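Local atomic coordinates of lipoprotein (Colwellia psychrerythraea, PDB entry 3O0Y), a protein that is a putative lipoprotein of unknown function whose DUF885 family belongs to a clan of metallopeptidase-like proteins, so that a related activity is possible but unproven. Residues 306-320 / 498-512. Residues are numbered along the deposited sequence; the frame is centred on the assembly and turned at random.
With SO4 (sulfate ion), chain D.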
ATOM      1  N   HIS A 306      19.175  -1.415 -10.454  1.00  7.47           N
ATOM      2  CA  HIS A 306      18.827  -1.550 -11.894  1.00  6.33           C
ATOM      3  C   HIS A 306      19.350  -2.813 -12.474  1.00  7.32           C
ATOM      4  O   HIS A 306      18.641  -3.537 -13.140  1.00  7.67           O
ATOM      5  CB  HIS A 306      19.370  -0.298 -12.642  1.00  5.93           C
ATOM      6  CG  HIS A 306      18.739  -0.042 -13.980  1.00  8.06           C
ATOM      7  ND1 HIS A 306      19.351  -0.377 -15.174  1.00 21.24           N
ATOM      8  CD2 HIS A 306      17.568   0.543 -14.312  1.00  3.92           C
ATOM      9  CE1 HIS A 306      18.566  -0.009 -16.187  1.00 12.12           C
ATOM     10  NE2 HIS A 306      17.496   0.583 -15.687  1.00 13.82           N
ATOM     11  N   GLN A 307      20.613  -3.142 -12.157  1.00  6.66           N
ATOM     12  CA  GLN A 307      21.227  -4.365 -12.667  1.00  8.53           C
ATOM     13  C   GLN A 307      20.629  -5.611 -12.080  1.00  8.59           C
ATOM     14  O   GLN A 307      20.472  -6.604 -12.807  1.00  8.22           O
ATOM     15  CB  GLN A 307      22.742  -4.377 -12.403  1.00  8.32           C
ATOM     16  CG  GLN A 307      23.500  -5.459 -13.076  1.00 10.75           C
ATOM     17  CD  GLN A 307      23.434  -5.342 -14.596  1.00 16.82           C
ATOM     18  OE1 GLN A 307      23.707  -4.274 -15.139  1.00 15.44           O
ATOM     19  NE2 GLN A 307      22.923  -6.361 -15.263  1.00 13.53           N
ATOM     20  N   ILE A 308      20.241  -5.575 -10.808  1.00  8.40           N
ATOM     21  CA  ILE A 308      19.566  -6.711 -10.228  1.00  8.21           C
ATOM     22  C   ILE A 308      18.235  -6.908 -10.973  1.00  6.45           C
ATOM     23  O   ILE A 308      17.858  -8.047 -11.311  1.00  9.36           O
ATOM     24  CB  ILE A 308      19.285  -6.509  -8.742  1.00 10.23           C
ATOM     25  CG1 ILE A 308      20.604  -6.526  -7.940  1.00 10.84           C
ATOM     26  CG2 ILE A 308      18.262  -7.552  -8.275  1.00 10.56           C
ATOM     27  CD1 ILE A 308      20.366  -5.993  -6.486  1.00 13.36           C
ATOM     28  N   GLY A 309      17.546  -5.812 -11.267  1.00  7.72           N
ATOM     29  CA  GLY A 309      16.352  -5.872 -12.095  1.00  8.23           C
ATOM     30  C   GLY A 309      16.579  -6.507 -13.464  1.00  7.99           C
ATOM     31  O   GLY A 309      15.850  -7.416 -13.883  1.00  7.11           O
ATOM     32  N   LEU A 310      17.564  -6.062 -14.178  1.00  7.60           N
ATOM     33  CA  LEU A 310      17.871  -6.625 -15.473  1.00  6.92           C
ATOM     34  C   LEU A 310      18.181  -8.101 -15.382  1.00  6.90           C
ATOM     35  O   LEU A 310      17.693  -8.874 -16.251  1.00  8.16           O
ATOM     36  CB  LEU A 310      19.049  -5.893 -16.133  1.00  6.78           C
ATOM     37  CG  LEU A 310      18.718  -4.417 -16.557  1.00 10.90           C
ATOM     38  CD1 LEU A 310      20.006  -3.709 -16.958  1.00 14.11           C
ATOM     39  CD2 LEU A 310      17.669  -4.356 -17.674  1.00 11.25           C
ATOM     40  N   ASP A 311      18.976  -8.536 -14.393  1.00  7.38           N
ATOM     41  CA  ASP A 311      19.281  -9.948 -14.267  1.00  6.92           C
ATOM     42  C   ASP A 311      18.082 -10.778 -13.927  1.00  7.58           C
ATOM     43  O   ASP A 311      17.960 -11.885 -14.410  1.00  6.92           O
ATOM     44  CB  ASP A 311      20.380 -10.223 -13.237  1.00  7.39           C
ATOM     45  CG  ASP A 311      21.718  -9.465 -13.595  1.00 14.95           C
ATOM     46  OD1 ASP A 311      21.944  -9.165 -14.792  1.00 21.81           O
ATOM     47  OD2 ASP A 311      22.541  -9.229 -12.660  1.00 17.59           O
ATOM     48  N   GLU A 312      17.223 -10.247 -13.072  1.00  7.17           N
ATOM     49  CA  GLU A 312      15.982 -10.993 -12.725  1.00  5.83           C
ATOM     50  C   GLU A 312      15.006 -11.118 -13.920  1.00  5.87           C
ATOM     51  O   GLU A 312      14.364 -12.147 -14.109  1.00  5.74           O
ATOM     52  CB  GLU A 312      15.277 -10.360 -11.535  1.00  7.13           C
ATOM     53  CG  GLU A 312      15.978 -10.654 -10.232  1.00  8.17           C
ATOM     54  CD  GLU A 312      15.805 -12.156  -9.832  1.00 14.25           C
ATOM     55  OE1 GLU A 312      14.670 -12.502  -9.451  1.00 13.82           O
ATOM     56  OE2 GLU A 312      16.741 -12.974 -10.060  1.00 13.14           O
ATOM     57  N   VAL A 313      14.907 -10.074 -14.725  1.00  5.98           N
ATOM     58  CA  VAL A 313      14.044 -10.099 -15.923  1.00  6.85           C
ATOM     59  C   VAL A 313      14.565 -11.175 -16.834  1.00  7.87           C
ATOM     60  O   VAL A 313      13.777 -11.942 -17.388  1.00  9.59           O
ATOM     61  CB  VAL A 313      14.030  -8.699 -16.643  1.00  5.89           C
ATOM     62  CG1 VAL A 313      13.570  -8.842 -18.087  1.00 10.62           C
ATOM     63  CG2 VAL A 313      13.142  -7.618 -15.834  1.00  6.66           C
ATOM     64  N   ALA A 314      15.890 -11.279 -17.014  1.00  7.56           N
ATOM     65  CA  ALA A 314      16.454 -12.266 -17.916  1.00 10.29           C
ATOM     66  C   ALA A 314      16.149 -13.636 -17.365  1.00  8.85           C
ATOM     67  O   ALA A 314      15.758 -14.563 -18.114  1.00  9.53           O
ATOM     68  CB  ALA A 314      17.957 -12.082 -18.093  1.00  9.64           C
ATOM     69  N   ARG A 315      16.309 -13.803 -16.048  1.00  7.91           N
ATOM     70  CA  ARG A 315      16.189 -15.138 -15.443  1.00  7.21           C
ATOM     71  C   ARG A 315      14.743 -15.648 -15.552  1.00  6.80           C
ATOM     72  O   ARG A 315      14.478 -16.742 -16.023  1.00  5.82           O
ATOM     73  CB  ARG A 315      16.580 -15.092 -13.982  1.00  6.56           C
ATOM     74  CG  ARG A 315      16.448 -16.438 -13.263  1.00  7.61           C
ATOM     75  CD  ARG A 315      16.705 -16.342 -11.776  1.00  9.52           C
ATOM     76  NE  ARG A 315      15.685 -15.564 -11.039  1.00  8.89           N
ATOM     77  CZ  ARG A 315      14.467 -15.956 -10.697  1.00 11.74           C
ATOM     78  NH1 ARG A 315      14.010 -17.178 -10.953  1.00 12.97           N
ATOM     79  NH2 ARG A 315      13.737 -15.118  -9.980  1.00 12.69           N
ATOM     80  N   ILE A 316      13.820 -14.786 -15.151  1.00  6.72           N
ATOM     81  CA  ILE A 316      12.387 -15.192 -15.062  1.00  5.88           C
ATOM     82  C   ILE A 316      11.824 -15.421 -16.474  1.00  6.17           C
ATOM     83  O   ILE A 316      11.083 -16.399 -16.729  1.00  6.92           O
ATOM     84  CB  ILE A 316      11.568 -14.164 -14.298  1.00  5.85           C
ATOM     85  CG1 ILE A 316      12.040 -14.039 -12.837  1.00  7.74           C
ATOM     86  CG2 ILE A 316      10.041 -14.580 -14.274  1.00  8.77           C
ATOM     87  CD1 ILE A 316      11.504 -12.731 -12.201  1.00  8.09           C
ATOM     88  N   SER A 317      12.155 -14.523 -17.391  1.00  7.28           N
ATOM     89  CA  SER A 317      11.784 -14.655 -18.810  1.00  9.08           C
ATOM     90  C   SER A 317      12.226 -15.991 -19.362  1.00  8.00           C
ATOM     91  O   SER A 317      11.464 -16.728 -20.084  1.00  6.94           O
ATOM     92  CB  SER A 317      12.452 -13.526 -19.641  1.00  9.28           C
ATOM     93  OG  SER A 317      11.637 -12.442 -19.358  1.00 21.97           O
ATOM     94  N   GLY A 318      13.473 -16.341 -19.049  1.00  7.78           N
ATOM     95  CA  GLY A 318      14.035 -17.611 -19.510  1.00  7.45           C
ATOM     96  C   GLY A 318      13.313 -18.828 -18.991  1.00  7.67           C
ATOM     97  O   GLY A 318      13.036 -19.773 -19.728  1.00  7.20           O
ATOM     98  N   VAL A 319      12.877 -18.746 -17.747  1.00  7.13           N
ATOM     99  CA  VAL A 319      12.056 -19.801 -17.174  1.00  5.93           C
ATOM    100  C   VAL A 319      10.705 -19.902 -17.886  1.00  6.31           C
ATOM    101  O   VAL A 319      10.229 -20.996 -18.219  1.00  6.54           O
ATOM    102  CB  VAL A 319      11.856 -19.620 -15.616  1.00  7.45           C
ATOM    103  CG1 VAL A 319      10.879 -20.655 -15.098  1.00  4.92           C
ATOM    104  CG2 VAL A 319      13.223 -19.714 -14.895  1.00  6.98           C
ATOM    105  N   MET A 320      10.008 -18.798 -17.970  1.00  4.96           N
ATOM    106  CA  MET A 320       8.716 -18.742 -18.662  1.00  5.25           C
ATOM    107  C   MET A 320       8.833 -19.272 -20.093  1.00  6.75           C
ATOM    108  O   MET A 320       7.975 -19.988 -20.540  1.00  5.61           O
ATOM    109  CB  MET A 320       8.210 -17.288 -18.682  1.00  4.50           C
ATOM    110  CG  MET A 320       7.784 -16.766 -17.317  1.00  7.23           C
ATOM    111  SD  MET A 320       7.314 -14.954 -17.287  1.00  2.00           S
ATOM    112  CE  MET A 320       5.646 -15.133 -18.057  1.00 10.69           C
ATOM    113  N   LEU A 498       4.564 -16.533 -12.667  1.00  4.48           N
ATOM    114  CA  LEU A 498       5.890 -16.079 -13.115  1.00  4.65           C
ATOM    115  C   LEU A 498       5.765 -14.713 -13.806  1.00  5.51           C
ATOM    116  O   LEU A 498       6.655 -13.878 -13.629  1.00  5.76           O
ATOM    117  CB  LEU A 498       6.538 -17.122 -14.022  1.00  4.55           C
ATOM    118  CG  LEU A 498       6.941 -18.403 -13.272  1.00  4.98           C
ATOM    119  CD1 LEU A 498       7.175 -19.524 -14.329  1.00  8.52           C
ATOM    120  CD2 LEU A 498       8.186 -18.116 -12.474  1.00  7.65           C
ATOM    121  N   GLN A 499       4.662 -14.448 -14.545  1.00  6.36           N
ATOM    122  CA  GLN A 499       4.425 -13.148 -15.125  1.00  7.15           C
ATOM    123  C   GLN A 499       4.353 -12.050 -14.072  1.00  6.42           C
ATOM    124  O   GLN A 499       4.906 -10.964 -14.277  1.00  6.44           O
ATOM    125  CB  GLN A 499       3.148 -13.115 -15.897  1.00  6.81           C
ATOM    126  CG  GLN A 499       2.898 -11.842 -16.631  1.00  8.66           C
ATOM    127  CD  GLN A 499       1.564 -11.893 -17.399  1.00 14.73           C
ATOM    128  OE1 GLN A 499       0.571 -12.473 -16.898  1.00 17.94           O
ATOM    129  NE2 GLN A 499       1.523 -11.230 -18.574  1.00 16.71           N
ATOM    130  N   ALA A 500       3.709 -12.345 -12.977  1.00  4.86           N
ATOM    131  CA  ALA A 500       3.568 -11.382 -11.831  1.00  6.65           C
ATOM    132  C   ALA A 500       4.966 -11.160 -11.195  1.00  6.50           C
ATOM    133  O   ALA A 500       5.297 -10.060 -10.812  1.00  7.71           O
ATOM    134  CB  ALA A 500       2.552 -11.900 -10.834  1.00  6.09           C
ATOM    135  N   GLU A 501       5.799 -12.200 -11.131  1.00  7.09           N
ATOM    136  CA  GLU A 501       7.169 -12.065 -10.583  1.00  7.35           C
ATOM    137  C   GLU A 501       8.035 -11.193 -11.501  1.00  7.23           C
ATOM    138  O   GLU A 501       8.758 -10.275 -11.062  1.00  8.44           O
ATOM    139  CB  GLU A 501       7.777 -13.421 -10.356  1.00  7.96           C
ATOM    140  CG  GLU A 501       9.082 -13.301  -9.544  1.00  9.36           C
ATOM    141  CD  GLU A 501       9.885 -14.575  -9.473  1.00  9.75           C
ATOM    142  OE1 GLU A 501       9.349 -15.681  -9.774  1.00 13.11           O
ATOM    143  OE2 GLU A 501      11.055 -14.483  -8.983  1.00 11.53           O
ATOM    144  N   LEU A 502       7.906 -11.504 -12.797  1.00  7.19           N
ATOM    145  CA  LEU A 502       8.543 -10.755 -13.879  1.00  6.84           C
ATOM    146  C   LEU A 502       8.142  -9.306 -13.800  1.00  7.77           C
ATOM    147  O   LEU A 502       9.007  -8.427 -13.897  1.00  5.68           O
ATOM    148  CB  LEU A 502       8.148 -11.352 -15.228  1.00  5.41           C
ATOM    149  CG  LEU A 502       8.762 -10.582 -16.425  1.00  9.03           C
ATOM    150  CD1 LEU A 502      10.298 -10.516 -16.433  1.00 10.91           C
ATOM    151  CD2 LEU A 502       8.246 -11.283 -17.715  1.00  9.93           C
ATOM    152  N   PHE A 503       6.863  -9.034 -13.519  1.00  5.99           N
ATOM    153  CA  PHE A 503       6.384  -7.657 -13.460  1.00  7.77           C
ATOM    154  C   PHE A 503       7.131  -6.909 -12.356  1.00  6.51           C
ATOM    155  O   PHE A 503       7.490  -5.743 -12.524  1.00  7.20           O
ATOM    156  CB  PHE A 503       4.863  -7.693 -13.226  1.00  6.45           C
ATOM    157  CG  PHE A 503       4.195  -6.392 -13.463  1.00  8.12           C
ATOM    158  CD1 PHE A 503       3.770  -6.070 -14.720  1.00 15.48           C
ATOM    159  CD2 PHE A 503       4.036  -5.490 -12.448  1.00 13.79           C
ATOM    160  CE1 PHE A 503       3.132  -4.810 -14.990  1.00 16.43           C
ATOM    161  CE2 PHE A 503       3.408  -4.234 -12.692  1.00 15.65           C
ATOM    162  CZ  PHE A 503       2.951  -3.918 -13.957  1.00 14.98           C
ATOM    163  N   ARG A 504       7.343  -7.569 -11.232  1.00  6.70           N
ATOM    164  CA  ARG A 504       7.997  -6.950 -10.124  1.00  6.79           C
ATOM    165  C   ARG A 504       9.525  -6.798 -10.331  1.00  7.35           C
ATOM    166  O   ARG A 504      10.129  -5.881  -9.799  1.00  8.92           O
ATOM    167  CB  ARG A 504       7.659  -7.632  -8.819  1.00  8.26           C
ATOM    168  CG  ARG A 504       6.375  -7.135  -8.230  1.00 10.83           C
ATOM    169  CD  ARG A 504       5.341  -8.087  -8.283  1.00 22.72           C
ATOM    170  NE  ARG A 504       3.994  -7.548  -7.976  1.00 17.48           N
ATOM    171  CZ  ARG A 504       2.984  -7.649  -8.782  1.00 22.71           C
ATOM    172  NH1 ARG A 504       3.155  -8.165 -10.021  1.00 21.25           N
ATOM    173  NH2 ARG A 504       1.808  -7.157  -8.395  1.00 30.74           N
ATOM    174  N   ALA A 505      10.136  -7.646 -11.142  1.00  6.45           N
ATOM    175  CA  ALA A 505      11.516  -7.456 -11.563  1.00  6.75           C
ATOM    176  C   ALA A 505      11.601  -6.245 -12.498  1.00  6.99           C
ATOM    177  O   ALA A 505      12.509  -5.385 -12.354  1.00  6.48           O
ATOM    178  CB  ALA A 505      12.008  -8.750 -12.211  1.00  7.57           C
ATOM    179  N   VAL A 506      10.668  -6.153 -13.435  1.00  7.20           N
ATOM    180  CA  VAL A 506      10.596  -4.960 -14.294  1.00  5.29           C
ATOM    181  C   VAL A 506      10.517  -3.682 -13.484  1.00  6.71           C
ATOM    182  O   VAL A 506      11.117  -2.651 -13.870  1.00  5.48           O
ATOM    183  CB  VAL A 506       9.461  -5.078 -15.346  1.00  7.15           C
ATOM    184  CG1 VAL A 506       9.211  -3.764 -16.100  1.00  6.90           C
ATOM    185  CG2 VAL A 506       9.822  -6.203 -16.363  1.00  6.25           C
ATOM    186  N   ARG A 507       9.758  -3.701 -12.367  1.00  6.81           N
ATOM    187  CA  ARG A 507       9.665  -2.568 -11.478  1.00  7.67           C
ATOM    188  C   ARG A 507      11.019  -2.075 -11.006  1.00  8.28           C
ATOM    189  O   ARG A 507      11.244  -0.869 -10.963  1.00  8.65           O
ATOM    190  CB  ARG A 507       8.769  -2.872 -10.282  1.00  7.03           C
ATOM    191  CG  ARG A 507       7.332  -2.811 -10.598  1.00  8.55           C
ATOM    192  CD  ARG A 507       6.446  -3.036  -9.366  1.00  6.21           C
ATOM    193  NE  ARG A 507       5.055  -2.711  -9.630  1.00  7.56           N
ATOM    194  CZ  ARG A 507       4.021  -3.156  -8.904  1.00 12.06           C
ATOM    195  NH1 ARG A 507       4.217  -3.887  -7.806  1.00 11.50           N
ATOM    196  NH2 ARG A 507       2.772  -2.839  -9.264  1.00 12.04           N
ATOM    197  N   LEU A 508      11.943  -2.963 -10.708  1.00  6.18           N
ATOM    198  CA  LEU A 508      13.318  -2.534 -10.306  1.00  6.72           C
ATOM    199  C   LEU A 508      13.989  -1.738 -11.432  1.00  8.45           C
ATOM    200  O   LEU A 508      14.679  -0.693 -11.235  1.00  9.73           O
ATOM    201  CB  LEU A 508      14.185  -3.751  -9.982  1.00  6.07           C
ATOM    202  CG  LEU A 508      13.764  -4.577  -8.755  1.00  7.63           C
ATOM    203  CD1 LEU A 508      14.919  -5.586  -8.571  1.00  7.91           C
ATOM    204  CD2 LEU A 508      13.566  -3.692  -7.486  1.00  6.45           C
ATOM    205  N   VAL A 509      13.777  -2.213 -12.661  1.00  6.86           N
ATOM    206  CA  VAL A 509      14.398  -1.601 -13.814  1.00  6.30           C
ATOM    207  C   VAL A 509      13.794  -0.218 -14.123  1.00  6.29           C
ATOM    208  O   VAL A 509      14.511   0.803 -14.367  1.00  8.78           O
ATOM    209  CB  VAL A 509      14.281  -2.488 -15.045  1.00  4.83           C
ATOM    210  CG1 VAL A 509      14.942  -1.783 -16.236  1.00  7.46           C
ATOM    211  CG2 VAL A 509      14.960  -3.850 -14.856  1.00  6.92           C
ATOM    212  N   VAL A 510      12.456  -0.161 -14.146  1.00  6.54           N
ATOM    213  CA  VAL A 510      11.784   1.076 -14.559  1.00  6.58           C
ATOM    214  C   VAL A 510      11.788   2.175 -13.450  1.00  7.43           C
ATOM    215  O   VAL A 510      11.814   3.383 -13.771  1.00  7.27           O
ATOM    216  CB  VAL A 510      10.323   0.862 -15.120  1.00  8.57           C
ATOM    217  CG1 VAL A 510      10.361  -0.007 -16.442  1.00 10.45           C
ATOM    218  CG2 VAL A 510       9.395   0.289 -14.087  1.00 10.64           C
ATOM    219  N   ASP A 511      11.734   1.797 -12.168  1.00  7.57           N
ATOM    220  CA  ASP A 511      11.716   2.847 -11.127  1.00  7.40           C
ATOM    221  C   ASP A 511      13.090   3.484 -11.057  1.00  7.34           C
ATOM    222  O   ASP A 511      13.203   4.714 -11.074  1.00  8.55           O
ATOM    223  CB  ASP A 511      11.298   2.243  -9.782  1.00  6.33           C
ATOM    224  CG  ASP A 511      11.088   3.282  -8.704  1.00  7.88           C
ATOM    225  OD1 ASP A 511      10.005   3.887  -8.679  1.00 11.08           O
ATOM    226  OD2 ASP A 511      12.039   3.521  -7.938  1.00 11.12           O
ATOM    227  N   THR A 512      14.140   2.650 -11.066  1.00  5.80           N
ATOM    228  CA  THR A 512      15.514   3.211 -11.113  1.00  8.78           C
ATOM    229  C   THR A 512      15.744   3.926 -12.474  1.00  8.84           C
ATOM    230  O   THR A 512      16.458   4.919 -12.566  1.00 10.30           O
ATOM    231  CB  THR A 512      16.565   2.160 -10.894  1.00  7.90           C
ATOM    232  OG1 THR A 512      16.404   1.050 -11.817  1.00  6.82           O
ATOM    233  CG2 THR A 512      16.514   1.583  -9.485  1.00  8.73           C
TER
HETATM  234  S   SO4 D 610       0.774  -4.150  -6.217  1.00 22.32           S
HETATM  235  O1  SO4 D 610       1.785  -5.170  -6.605  1.00 20.64           O
HETATM  236  O2  SO4 D 610      -0.512  -4.763  -6.248  1.00 25.87           O
HETATM  237  O3  SO4 D 610       0.951  -3.673  -4.824  1.00 24.42           O
HETATM  238  O4  SO4 D 610       0.934  -2.955  -7.003  1.00 29.62           O
HETATM  239  O   HOH W   1      11.242 -17.591 -10.110  1.00 16.87           O
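Gly309 packs its backbone against Leu508 CB and Val509 CG2 where segments 306-320 and 498-512, parts of helices 302-326 and 491-515, run nearly antiparallel at 149° with their axes 7.4 Å apart at the closest. As Gly309 has no side chain, Leu508 CB can come to 3.7 Å from Gly309 CA, and Val509 CG2 to 3.4 Å from Gly309 C. Further along, the packing is knobs-into-holes in both directions. Val313 inserts among Leu502, Ala505, Val506 and Val509, its CG2 meeting Val506 CG2 at 3.6 Å, while Leu502 fills the hole between Val313, Ile316, Ser317 and Met320. Ile316 CD1 abuts Glu501 CG at 3.6 Å, and its carboxylate nearly as closely.

On the polar flank Arg315 reaches the solvent, while Glu501 stays buried. With CG anti to the backbone N (chi1 178°) and a bend at chi3, Arg315 turns back to grip Glu312 side-on, NE to OE2 and NH2 to OE1. The same NH2 donates to Glu501 OE2 at 2.9 Å, a bent bond (139°) arriving from above the carboxylate plane; a water joins Arg315 NH1 to Glu501 OE1. Lys557 bridges to both glutamates, probably easing their mutual repulsion. An alanine in place of Glu501 would probably leave Arg315 and Lys557 to share Glu312 alone, and the bridging water without its acceptor.

Helix 555-574 borders this charged flank through Lys557, whereas helix 521-532 packs on Leu310, Val313 and Val506.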